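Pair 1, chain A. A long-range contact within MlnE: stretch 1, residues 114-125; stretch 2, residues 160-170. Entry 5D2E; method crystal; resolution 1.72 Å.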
# COMPACT_ATOMS: atom_id res chain seq x y z
N LEU A 114 -5.30 -17.79 -23.39
CA LEU A 114 -3.93 -18.22 -23.17
C LEU A 114 -3.88 -19.54 -22.40
O LEU A 114 -3.13 -20.43 -22.80
CB LEU A 114 -3.12 -17.18 -22.40
CG LEU A 114 -1.66 -17.46 -22.14
CD1 LEU A 114 -0.86 -17.55 -23.45
CD2 LEU A 114 -1.05 -16.40 -21.26
N CYS A 115 -4.58 -19.61 -21.25
CA CYS A 115 -4.62 -20.84 -20.48
C CYS A 115 -5.15 -22.04 -21.34
O CYS A 115 -4.61 -23.11 -21.30
CB CYS A 115 -5.51 -20.70 -19.25
SG CYS A 115 -4.97 -19.48 -18.08
N GLY A 116 -6.20 -21.81 -22.08
CA GLY A 116 -6.82 -22.84 -22.93
C GLY A 116 -5.85 -23.34 -23.95
O GLY A 116 -5.62 -24.55 -24.09
N VAL A 117 -5.17 -22.43 -24.62
CA VAL A 117 -4.22 -22.86 -25.61
C VAL A 117 -3.04 -23.62 -25.05
O VAL A 117 -2.65 -24.67 -25.58
CB VAL A 117 -3.77 -21.66 -26.50
CG1 VAL A 117 -2.65 -22.10 -27.42
CG2 VAL A 117 -4.94 -21.15 -27.34
N LEU A 118 -2.45 -23.12 -23.95
CA LEU A 118 -1.32 -23.80 -23.35
C LEU A 118 -1.69 -25.22 -22.87
O LEU A 118 -0.92 -26.14 -23.02
CB LEU A 118 -0.74 -23.00 -22.21
CG LEU A 118 -0.08 -21.67 -22.67
CD1 LEU A 118 0.35 -20.93 -21.41
CD2 LEU A 118 1.09 -21.86 -23.60
N ARG A 119 -2.90 -25.36 -22.33
CA ARG A 119 -3.36 -26.66 -21.88
C ARG A 119 -3.49 -27.60 -23.08
O ARG A 119 -3.00 -28.74 -23.05
CB ARG A 119 -4.64 -26.52 -21.09
CG ARG A 119 -4.36 -25.97 -19.67
CD ARG A 119 -5.54 -26.11 -18.74
NE ARG A 119 -6.02 -27.50 -18.57
CZ ARG A 119 -7.13 -27.81 -17.92
NH1 ARG A 119 -7.88 -26.86 -17.38
NH2 ARG A 119 -7.55 -29.07 -17.85
N SER A 120 -4.02 -27.07 -24.17
CA SER A 120 -4.14 -27.86 -25.38
C SER A 120 -2.80 -28.29 -25.95
O SER A 120 -2.73 -29.31 -26.65
CB SER A 120 -4.93 -27.08 -26.45
OG SER A 120 -6.26 -26.75 -26.03
N GLN A 121 -1.73 -27.51 -25.69
CA GLN A 121 -0.41 -27.73 -26.17
C GLN A 121 0.44 -28.53 -25.20
O GLN A 121 1.59 -28.80 -25.46
CB GLN A 121 0.25 -26.36 -26.41
CG GLN A 121 -0.29 -25.65 -27.61
CD GLN A 121 0.25 -24.25 -27.77
OE1 GLN A 121 0.86 -23.67 -26.86
NE2 GLN A 121 -0.00 -23.68 -28.94
N ASN A 122 -0.16 -28.94 -24.09
CA ASN A 122 0.51 -29.68 -23.02
C ASN A 122 1.65 -28.88 -22.40
O ASN A 122 2.68 -29.44 -22.08
CB ASN A 122 0.98 -31.06 -23.44
CG ASN A 122 -0.22 -31.95 -23.79
OD1 ASN A 122 -1.19 -32.01 -23.05
ND2 ASN A 122 -0.19 -32.55 -25.00
N ILE A 123 1.45 -27.57 -22.27
CA ILE A 123 2.47 -26.68 -21.75
C ILE A 123 1.94 -26.18 -20.37
O ILE A 123 0.99 -25.42 -20.32
CB ILE A 123 2.77 -25.52 -22.73
CG1 ILE A 123 3.53 -26.10 -23.93
CG2 ILE A 123 3.78 -24.56 -22.13
CD1 ILE A 123 3.66 -25.17 -25.10
N ARG A 124 2.54 -26.63 -19.27
CA ARG A 124 2.14 -26.29 -17.91
C ARG A 124 3.28 -25.45 -17.24
O ARG A 124 4.29 -25.99 -16.80
CB ARG A 124 1.91 -27.58 -17.08
CG ARG A 124 1.75 -27.31 -15.56
CD ARG A 124 1.43 -28.57 -14.74
NE ARG A 124 0.10 -29.07 -15.07
CZ ARG A 124 -0.44 -30.17 -14.59
NH1 ARG A 124 0.22 -30.91 -13.72
NH2 ARG A 124 -1.68 -30.49 -14.96
N PRO A 125 3.15 -24.12 -17.26
CA PRO A 125 4.24 -23.26 -16.73
C PRO A 125 4.37 -23.44 -15.26
O PRO A 125 3.36 -23.64 -14.57
CB PRO A 125 3.76 -21.85 -17.05
CG PRO A 125 2.70 -21.97 -18.08
CD PRO A 125 2.09 -23.34 -17.90
N GLN A 160 -6.70 -14.71 -11.40
CA GLN A 160 -8.01 -15.24 -11.45
C GLN A 160 -8.15 -16.28 -12.58
O GLN A 160 -8.75 -17.33 -12.38
CB GLN A 160 -9.02 -14.14 -11.56
CG GLN A 160 -10.38 -14.57 -11.11
CD GLN A 160 -11.39 -13.43 -11.14
OE1 GLN A 160 -11.80 -13.00 -12.21
NE2 GLN A 160 -11.88 -13.02 -9.95
N ALA A 161 -7.67 -15.93 -13.77
CA ALA A 161 -7.71 -16.84 -14.92
C ALA A 161 -6.91 -18.08 -14.62
O ALA A 161 -7.37 -19.20 -14.97
CB ALA A 161 -7.15 -16.16 -16.17
N PHE A 162 -5.70 -17.94 -14.04
CA PHE A 162 -4.90 -19.12 -13.77
C PHE A 162 -5.62 -20.07 -12.83
O PHE A 162 -5.53 -21.30 -13.01
CB PHE A 162 -3.56 -18.82 -13.14
CG PHE A 162 -2.52 -18.30 -14.11
CD1 PHE A 162 -2.83 -17.99 -15.42
CD2 PHE A 162 -1.22 -18.07 -13.64
CE1 PHE A 162 -1.85 -17.55 -16.28
CE2 PHE A 162 -0.25 -17.59 -14.49
CZ PHE A 162 -0.59 -17.34 -15.82
N MET A 163 -6.30 -19.52 -11.82
CA MET A 163 -6.96 -20.43 -10.86
C MET A 163 -8.18 -21.03 -11.49
O MET A 163 -8.44 -22.24 -11.31
CB MET A 163 -7.23 -19.73 -9.53
CG MET A 163 -5.91 -19.48 -8.81
SD MET A 163 -6.11 -18.76 -7.15
CE MET A 163 -6.71 -17.19 -7.68
N ALA A 164 -8.93 -20.22 -12.25
CA ALA A 164 -10.15 -20.72 -12.81
C ALA A 164 -9.90 -21.82 -13.81
O ALA A 164 -10.71 -22.74 -13.94
CB ALA A 164 -10.96 -19.62 -13.47
N ASN A 165 -8.82 -21.72 -14.58
CA ASN A 165 -8.49 -22.71 -15.62
C ASN A 165 -7.50 -23.76 -15.13
O ASN A 165 -7.02 -24.57 -15.91
CB ASN A 165 -7.93 -21.97 -16.85
CG ASN A 165 -8.97 -21.06 -17.46
OD1 ASN A 165 -10.02 -21.50 -17.80
ND2 ASN A 165 -8.74 -19.78 -17.45
N LYS A 166 -7.12 -23.70 -13.86
CA LYS A 166 -6.20 -24.64 -13.24
C LYS A 166 -4.90 -24.87 -14.04
O LYS A 166 -4.45 -26.01 -14.23
CB LYS A 166 -6.93 -25.96 -12.99
CG LYS A 166 -8.09 -25.79 -11.99
CD LYS A 166 -8.33 -27.09 -11.25
CE LYS A 166 -9.77 -27.19 -10.80
NZ LYS A 166 -9.86 -28.17 -9.68
N LEU A 167 -4.30 -23.78 -14.51
CA LEU A 167 -3.18 -23.88 -15.38
C LEU A 167 -1.93 -24.35 -14.62
O LEU A 167 -1.15 -25.13 -15.15
CB LEU A 167 -2.99 -22.57 -16.09
CG LEU A 167 -1.74 -22.54 -16.94
CD1 LEU A 167 -2.08 -23.38 -18.16
CD2 LEU A 167 -1.34 -21.14 -17.35
N CYS A 168 -1.78 -23.91 -13.35
CA CYS A 168 -0.61 -24.09 -12.55
C CYS A 168 -0.95 -24.66 -11.20
O CYS A 168 -1.23 -23.93 -10.25
CB CYS A 168 0.11 -22.74 -12.35
SG CYS A 168 0.53 -21.84 -13.87
N PRO A 169 -0.80 -25.96 -11.06
CA PRO A 169 -0.92 -26.55 -9.72
C PRO A 169 0.04 -25.91 -8.71
O PRO A 169 -0.32 -25.75 -7.54
CB PRO A 169 -0.57 -28.03 -9.95
CG PRO A 169 -0.91 -28.26 -11.41
CD PRO A 169 -0.65 -26.95 -12.12
N LYS A 170 1.24 -25.55 -9.16
CA LYS A 170 2.20 -24.76 -8.40
C LYS A 170 2.79 -23.76 -9.35
O LYS A 170 3.02 -24.05 -10.53
CB LYS A 170 3.32 -25.63 -7.90
CG LYS A 170 3.02 -26.39 -6.63
CD LYS A 170 4.32 -26.87 -5.96
CE LYS A 170 4.09 -27.14 -4.49
NZ LYS A 170 3.08 -28.22 -4.33
O HOH W 1 -1.56 -27.31 -16.59
O HOH W 2 2.79 -25.62 -12.62

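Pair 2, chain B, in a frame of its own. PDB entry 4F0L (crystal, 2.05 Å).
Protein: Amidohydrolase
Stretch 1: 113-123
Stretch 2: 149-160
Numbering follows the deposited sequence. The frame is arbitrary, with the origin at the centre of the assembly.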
# COMPACT_ATOMS: atom_id res chain seq x y z
N LEU B 113 14.08 10.83 -8.50
CA LEU B 113 12.80 10.21 -8.83
C LEU B 113 12.91 9.08 -9.85
O LEU B 113 12.34 7.99 -9.67
CB LEU B 113 11.85 11.25 -9.39
CG LEU B 113 10.57 10.67 -9.98
CD1 LEU B 113 9.78 9.88 -8.94
CD2 LEU B 113 9.71 11.76 -10.67
N TYR B 114 13.65 9.34 -10.92
CA TYR B 114 13.77 8.34 -11.97
C TYR B 114 14.57 7.14 -11.46
O TYR B 114 14.29 6.00 -11.85
CB TYR B 114 14.33 8.94 -13.28
CG TYR B 114 13.46 10.05 -13.90
CD1 TYR B 114 12.08 10.12 -13.65
CD2 TYR B 114 14.00 11.01 -14.72
CE1 TYR B 114 11.30 11.13 -14.19
CE2 TYR B 114 13.24 11.99 -15.27
CZ TYR B 114 11.89 12.06 -15.00
OH TYR B 114 11.10 13.06 -15.54
N VAL B 115 15.55 7.37 -10.58
CA VAL B 115 16.22 6.25 -9.93
C VAL B 115 15.23 5.41 -9.10
O VAL B 115 15.22 4.17 -9.15
CB VAL B 115 17.40 6.74 -9.07
CG1 VAL B 115 17.78 5.68 -8.01
CG2 VAL B 115 18.59 7.14 -9.95
N ASP B 116 14.42 6.08 -8.30
CA ASP B 116 13.39 5.41 -7.50
C ASP B 116 12.43 4.59 -8.43
O ASP B 116 12.11 3.42 -8.18
CB ASP B 116 12.64 6.50 -6.73
CG ASP B 116 12.24 6.08 -5.35
OD1 ASP B 116 11.80 4.91 -5.25
OD2 ASP B 116 12.29 6.94 -4.40
N MET B 117 11.97 5.21 -9.52
CA MET B 117 11.10 4.50 -10.49
C MET B 117 11.81 3.28 -11.07
O MET B 117 11.24 2.22 -11.12
CB MET B 117 10.70 5.42 -11.64
CG MET B 117 9.67 6.50 -11.25
SD MET B 117 9.24 7.50 -12.68
CE MET B 117 7.85 8.47 -12.05
N LEU B 118 13.06 3.44 -11.50
CA LEU B 118 13.83 2.31 -12.06
C LEU B 118 13.95 1.19 -11.03
O LEU B 118 13.73 0.03 -11.36
CB LEU B 118 15.21 2.75 -12.56
CG LEU B 118 15.24 3.42 -13.94
CD1 LEU B 118 16.52 4.18 -14.22
CD2 LEU B 118 15.04 2.34 -15.03
N GLU B 119 14.26 1.53 -9.79
CA GLU B 119 14.36 0.54 -8.72
C GLU B 119 13.01 -0.19 -8.42
O GLU B 119 12.99 -1.33 -7.98
CB GLU B 119 14.94 1.15 -7.46
CG GLU B 119 16.42 1.53 -7.56
CD GLU B 119 17.00 2.03 -6.22
OE1 GLU B 119 16.21 2.13 -5.24
OE2 GLU B 119 18.25 2.28 -6.14
N ALA B 120 11.91 0.45 -8.77
CA ALA B 120 10.61 -0.14 -8.63
C ALA B 120 10.18 -0.94 -9.89
O ALA B 120 9.10 -1.52 -9.89
CB ALA B 120 9.58 0.96 -8.34
N GLY B 121 10.99 -0.93 -10.96
CA GLY B 121 10.70 -1.74 -12.14
C GLY B 121 10.00 -0.97 -13.26
O GLY B 121 9.45 -1.58 -14.19
N PHE B 122 9.94 0.36 -13.16
CA PHE B 122 9.43 1.17 -14.26
C PHE B 122 10.60 1.50 -15.17
O PHE B 122 11.61 2.02 -14.70
CB PHE B 122 8.84 2.49 -13.77
CG PHE B 122 7.63 2.35 -12.91
CD1 PHE B 122 6.39 2.16 -13.48
CD2 PHE B 122 7.72 2.47 -11.52
CE1 PHE B 122 5.25 2.11 -12.69
CE2 PHE B 122 6.61 2.40 -10.73
CZ PHE B 122 5.37 2.22 -11.31
N THR B 123 10.45 1.25 -16.48
CA THR B 123 11.53 1.41 -17.46
C THR B 123 11.39 2.62 -18.40
O THR B 123 12.31 2.93 -19.18
CB THR B 123 11.67 0.15 -18.31
OG1 THR B 123 10.38 -0.25 -18.84
CG2 THR B 123 12.24 -1.00 -17.44
N ARG B 149 16.41 19.86 -18.56
CA ARG B 149 16.80 19.27 -17.27
C ARG B 149 16.18 17.88 -17.05
O ARG B 149 16.85 16.96 -16.54
CB ARG B 149 16.42 20.19 -16.12
CG ARG B 149 17.14 21.53 -16.16
CD ARG B 149 18.64 21.36 -15.99
NE ARG B 149 19.31 22.64 -15.91
CZ ARG B 149 20.49 22.87 -15.33
NH1 ARG B 149 21.17 21.90 -14.71
NH2 ARG B 149 21.00 24.08 -15.35
N ILE B 150 14.92 17.73 -17.46
CA ILE B 150 14.22 16.44 -17.41
C ILE B 150 14.97 15.45 -18.25
O ILE B 150 15.32 14.35 -17.78
CB ILE B 150 12.77 16.57 -17.91
CG1 ILE B 150 11.93 17.41 -16.96
CG2 ILE B 150 12.13 15.20 -18.14
CD1 ILE B 150 12.00 17.00 -15.50
N ALA B 151 15.26 15.84 -19.49
CA ALA B 151 15.97 14.96 -20.39
C ALA B 151 17.38 14.60 -19.89
O ALA B 151 17.79 13.45 -20.02
CB ALA B 151 16.00 15.53 -21.78
N ALA B 152 18.10 15.56 -19.30
CA ALA B 152 19.39 15.29 -18.71
C ALA B 152 19.26 14.30 -17.56
O ALA B 152 20.10 13.38 -17.44
CB ALA B 152 20.09 16.57 -18.23
N ALA B 153 18.23 14.49 -16.71
CA ALA B 153 17.99 13.59 -15.59
C ALA B 153 17.67 12.16 -16.10
O ALA B 153 18.29 11.18 -15.67
CB ALA B 153 16.85 14.12 -14.71
N ALA B 154 16.76 12.05 -17.05
CA ALA B 154 16.45 10.75 -17.63
C ALA B 154 17.69 10.07 -18.25
O ALA B 154 17.89 8.85 -18.07
CB ALA B 154 15.33 10.87 -18.68
N THR B 155 18.52 10.85 -18.96
CA THR B 155 19.74 10.33 -19.57
C THR B 155 20.70 9.80 -18.52
O THR B 155 21.22 8.68 -18.65
CB THR B 155 20.46 11.40 -20.42
OG1 THR B 155 19.58 11.81 -21.46
CG2 THR B 155 21.77 10.83 -21.05
N THR B 156 20.90 10.56 -17.46
CA THR B 156 21.80 10.13 -16.40
C THR B 156 21.27 8.86 -15.75
O THR B 156 22.04 7.94 -15.43
CB THR B 156 21.98 11.22 -15.32
OG1 THR B 156 22.48 12.41 -15.90
CG2 THR B 156 22.90 10.75 -14.17
N ALA B 157 19.95 8.83 -15.54
CA ALA B 157 19.30 7.66 -14.89
C ALA B 157 19.32 6.41 -15.77
O ALA B 157 19.28 5.27 -15.26
CB ALA B 157 17.87 8.00 -14.49
N GLY B 158 19.36 6.63 -17.08
CA GLY B 158 19.17 5.58 -18.08
C GLY B 158 17.70 5.23 -18.21
O GLY B 158 17.37 4.14 -18.63
N MET B 159 16.82 6.15 -17.82
CA MET B 159 15.37 5.95 -17.86
C MET B 159 14.82 6.34 -19.25
O MET B 159 15.24 7.35 -19.82
CB MET B 159 14.72 6.84 -16.80
CG MET B 159 13.21 6.98 -16.91
SD MET B 159 12.37 5.41 -16.61
CE MET B 159 12.12 5.60 -14.84
N GLY B 160 13.90 5.52 -19.79
CA GLY B 160 13.26 5.84 -21.08
C GLY B 160 12.37 7.04 -20.87
O GLY B 160 11.83 7.20 -19.80

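The sharpest difference lies where Cys115(A) falls on Tyr114(B). In pair 1 a small thiol fills this place; in pair 2 it is a full aromatic ring. Both CA-to-CB bonds point toward the other stretch, and both chi1 angles are m. Cys115(A) SG lies 3.7 Å from Phe162(A) CD1, and Cys115(A) CB lies 3.6 Å from Asn165(A) CB. Tyr114(B) instead sits as a knob among Ile150(B), Ala153(B), Ala154(B) and Ala157(B). The main chain of the second helix meets the ring at its edge: Tyr114(B) CD2 is 3.8 Å from Ala154(B) N.

The bulk is exchanged across the contact. Phe162(A) matches Ala154(B), and Asn165(A) matches Ala157(B). Pair 1 sets a small residue on the first helix against Phe162(A) on the second helix and Asn165(A) just after it. Pair 2 sets a large residue against alanines. Ala161(A) and Ala153(B) are the same residue at matched positions.

The shared frame is two helix ends, each followed by an extended or loop segment. Fourteen central residues superpose with an RMSD of 0.7 Å. Asn122(A) matches Gly121(B); each has positive phi and ends its helix in a Schellman motif. At Gly121(B) the backbone angles by themselves call for glycine. Lys166(A) matches Gly158(B), and both again have positive phi.

The next position is filled alike. Leu167(A) and Met159(B) have side-chain centres 0.9 Å apart. Each reaches into the angle between the first helix and the segment after it. Leu167(A) CD1 is 4.3 Å from Leu118(A) CB, and Met159(B) CE is 3.5 Å from the matching Met117(B) CB. Leu167(A) CG also packs against Pro125(A) CD at 4.0 Å. Met159(B) SD lies 3.5 Å from Thr123(B) C.

Arg119(A) and Leu118(B) occupy one position with different chemistry. Arg119(A) NH1 gives a weak hydrogen bond to Asn165(A) O at 2.9 Å. Leu118(B) offers only apolar atoms, and its CD1 lies 3.1 Å from Ala157(B) O, a close approach without a hydrogen bond.

The segments after the helices are also joined differently. In pair 2, Gly160(B) N donates to Thr123(B) O at 3.1 Å, a direct backbone bond. In pair 1, two waters bridge the stretches. One accepts from Arg124(A) NE at 2.9 Å and donates to Leu167(A) O at 2.6 Å. The other donates to Pro125(A) O at 2.8 Å and to Lys170(A) O at 2.6 Å. The buried surface is 557 Å² in pair 1 and 472 Å² in pair 2.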